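Local coordinates for protein SAWADEE HOMEODOMAIN HOMOLOG 1 (PDB 4IUP) that binds methylated histone H3 tails through its SAWADEE domain and is required for RNA-directed DNA methylation, associating with RNA polymerase IV, at residues Gly69-Gly74 against Gly92-Ile97. The protein carries 2 engineered substitutions. Sequence-based numbering, arbitrary orientation.
Sequences GRVNVG and GHVMNI. Engineered in segment 92-97: Met95 (natural residue Leu).
Val71 and Val94 meet through single methyl groups, CG1 of Val71 lying 4.0 Å from CG2 of Val94, and their side chains cross at about a right angle. Both are buried, and a branched apolar side chain suits such methyl-to-methyl packing. Ile97 CD1 lies beside the carbonyl of Val71, 3.4 Å from Val71 O. With chi2 extended at 167°, the isoleucine carries this terminal methyl over the loop backbone, near Asn72 CA and Val73 N. The CB of Asn72 points away from the strand, as suits an exposed polar residue, and its carbonyl makes the contact instead: Asn72 O lies 3.6 Å from Val94 CB. An alanine in place of Val94 would probably open a gap beside Val71 CG1 and weaken the packing on Val73 CA, with both its methyls gone. The short branched side chain of Val73 suits its place against the strand backbone, with both methyls near Met95 O (CG1 at 3.7 Å) and CG2 loosely beside Ile97 CG1. Its CA also makes a C-H...O contact with Val94 O. That same oxygen accepts the one hydrogen bond of the contact, from Gly74 N at 2.8 Å, nearly straight at 176° on the hydrogen. Positive phi at Gly74 would press a side chain against the preceding carbonyl, hence glycine; its own O lies in the ring plane of His93, 3.6 Å from CD2. Within the SAWADEE domain, this loop follows zinc ligand Cys68 and leads into strand 76-83, packing over strand 86-98 where Met95, an engineered selenomethionine, and Asn96 form a classic beta bulge opposite Leu112. Ile97 and Val71 both touch Phe111 of strand 110-115, the Ile97 side chain about 4 Å from that of zinc ligand Cys109, while Val71 and Val94 share Met77 of strand 76-83.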
loop_
_atom_site.group_PDB
_atom_site.type_symbol
_atom_site.label_atom_id
_atom_site.label_comp_id
_atom_site.label_asym_id
_atom_site.label_seq_id
_atom_site.Cartn_x
_atom_site.Cartn_y
_atom_site.Cartn_z
ATOM N N GLY A 69 0.433 -15.724 -9.077
ATOM C CA GLY A 69 1.135 -16.752 -8.308
ATOM C C GLY A 69 2.228 -16.199 -7.408
ATOM O O GLY A 69 2.650 -16.869 -6.454
ATOM N N ARG A 70 2.690 -14.981 -7.703
ATOM C CA ARG A 70 3.758 -14.354 -6.913
ATOM C C ARG A 70 3.252 -13.776 -5.588
ATOM O O ARG A 70 4.049 -13.422 -4.713
ATOM C CB ARG A 70 4.493 -13.279 -7.727
ATOM C CG ARG A 70 3.779 -11.929 -7.801
ATOM C CD ARG A 70 4.542 -10.952 -8.686
ATOM N NE ARG A 70 5.860 -10.640 -8.133
ATOM C CZ ARG A 70 6.875 -10.145 -8.836
ATOM N NH1 ARG A 70 6.735 -9.896 -10.130
ATOM N NH2 ARG A 70 8.029 -9.892 -8.241
ATOM N N VAL A 71 1.933 -13.661 -5.455
ATOM C CA VAL A 71 1.316 -13.227 -4.206
ATOM C C VAL A 71 1.119 -14.458 -3.319
ATOM O O VAL A 71 0.463 -15.423 -3.722
ATOM C CB VAL A 71 -0.036 -12.515 -4.452
ATOM C CG1 VAL A 71 -0.635 -12.010 -3.151
ATOM C CG2 VAL A 71 0.140 -11.367 -5.443
ATOM N N ASN A 72 1.699 -14.418 -2.121
ATOM C CA ASN A 72 1.658 -15.551 -1.201
ATOM C C ASN A 72 1.157 -15.167 0.184
ATOM O O ASN A 72 1.261 -14.006 0.584
ATOM C CB ASN A 72 3.049 -16.177 -1.084
ATOM C CG ASN A 72 3.514 -16.803 -2.386
ATOM O OD1 ASN A 72 2.876 -17.721 -2.912
ATOM N ND2 ASN A 72 4.635 -16.318 -2.907
ATOM N N VAL A 73 0.596 -16.145 0.895
ATOM C CA VAL A 73 0.247 -15.994 2.306
ATOM C C VAL A 73 1.466 -15.448 3.056
ATOM O O VAL A 73 2.595 -15.912 2.844
ATOM C CB VAL A 73 -0.229 -17.344 2.921
ATOM C CG1 VAL A 73 -0.336 -17.254 4.446
ATOM C CG2 VAL A 73 -1.573 -17.760 2.321
ATOM N N GLY A 74 1.234 -14.439 3.894
ATOM C CA GLY A 74 2.314 -13.751 4.614
ATOM C C GLY A 74 2.792 -12.457 3.963
ATOM O O GLY A 74 3.427 -11.629 4.621
ATOM N N GLY A 92 -1.935 -4.406 4.520
ATOM C CA GLY A 92 -2.525 -5.628 5.045
ATOM C C GLY A 92 -1.604 -6.794 4.755
ATOM O O GLY A 92 -0.656 -6.666 3.976
ATOM N N HIS A 93 -1.871 -7.931 5.386
ATOM C CA HIS A 93 -1.119 -9.142 5.096
ATOM C C HIS A 93 -2.055 -10.209 4.574
ATOM O O HIS A 93 -3.156 -10.370 5.086
ATOM C CB HIS A 93 -0.367 -9.631 6.337
ATOM C CG HIS A 93 0.793 -8.763 6.707
ATOM N ND1 HIS A 93 0.672 -7.683 7.555
ATOM C CD2 HIS A 93 2.089 -8.794 6.317
ATOM C CE1 HIS A 93 1.849 -7.096 7.686
ATOM N NE2 HIS A 93 2.726 -7.749 6.941
ATOM N N VAL A 94 -1.618 -10.937 3.551
ATOM C CA VAL A 94 -2.429 -12.011 2.984
ATOM C C VAL A 94 -2.483 -13.172 3.975
ATOM O O VAL A 94 -1.439 -13.680 4.392
ATOM C CB VAL A 94 -1.864 -12.504 1.638
ATOM C CG1 VAL A 94 -2.723 -13.639 1.084
ATOM C CG2 VAL A 94 -1.776 -11.349 0.631
HETATM N N MSE A 95 -3.700 -13.576 4.348
HETATM C CA MSE A 95 -3.914 -14.643 5.334
HETATM C C MSE A 95 -4.262 -15.973 4.674
HETATM O O MSE A 95 -3.938 -17.044 5.196
HETATM C CB MSE A 95 -5.040 -14.267 6.306
HETATM C CG MSE A 95 -4.893 -12.905 6.963
HETATM SE SE MSE A 95 -3.174 -12.666 7.867
HETATM C CE MSE A 95 -3.415 -13.969 9.308
ATOM N N ASN A 96 -4.934 -15.891 3.529
ATOM C CA ASN A 96 -5.487 -17.058 2.850
ATOM C C ASN A 96 -5.694 -16.698 1.391
ATOM O O ASN A 96 -6.024 -15.553 1.083
ATOM C CB ASN A 96 -6.833 -17.431 3.484
ATOM C CG ASN A 96 -7.506 -18.587 2.791
ATOM O OD1 ASN A 96 -8.406 -18.394 1.968
ATOM N ND2 ASN A 96 -7.069 -19.800 3.107
ATOM N N ILE A 97 -5.495 -17.668 0.500
ATOM C CA ILE A 97 -5.770 -17.472 -0.925
ATOM C C ILE A 97 -6.620 -18.618 -1.461
ATOM O O ILE A 97 -6.221 -19.785 -1.386
ATOM C CB ILE A 97 -4.472 -17.352 -1.768
ATOM C CG1 ILE A 97 -3.552 -16.269 -1.203
ATOM C CG2 ILE A 97 -4.800 -17.063 -3.246
ATOM C CD1 ILE A 97 -2.145 -16.297 -1.766
#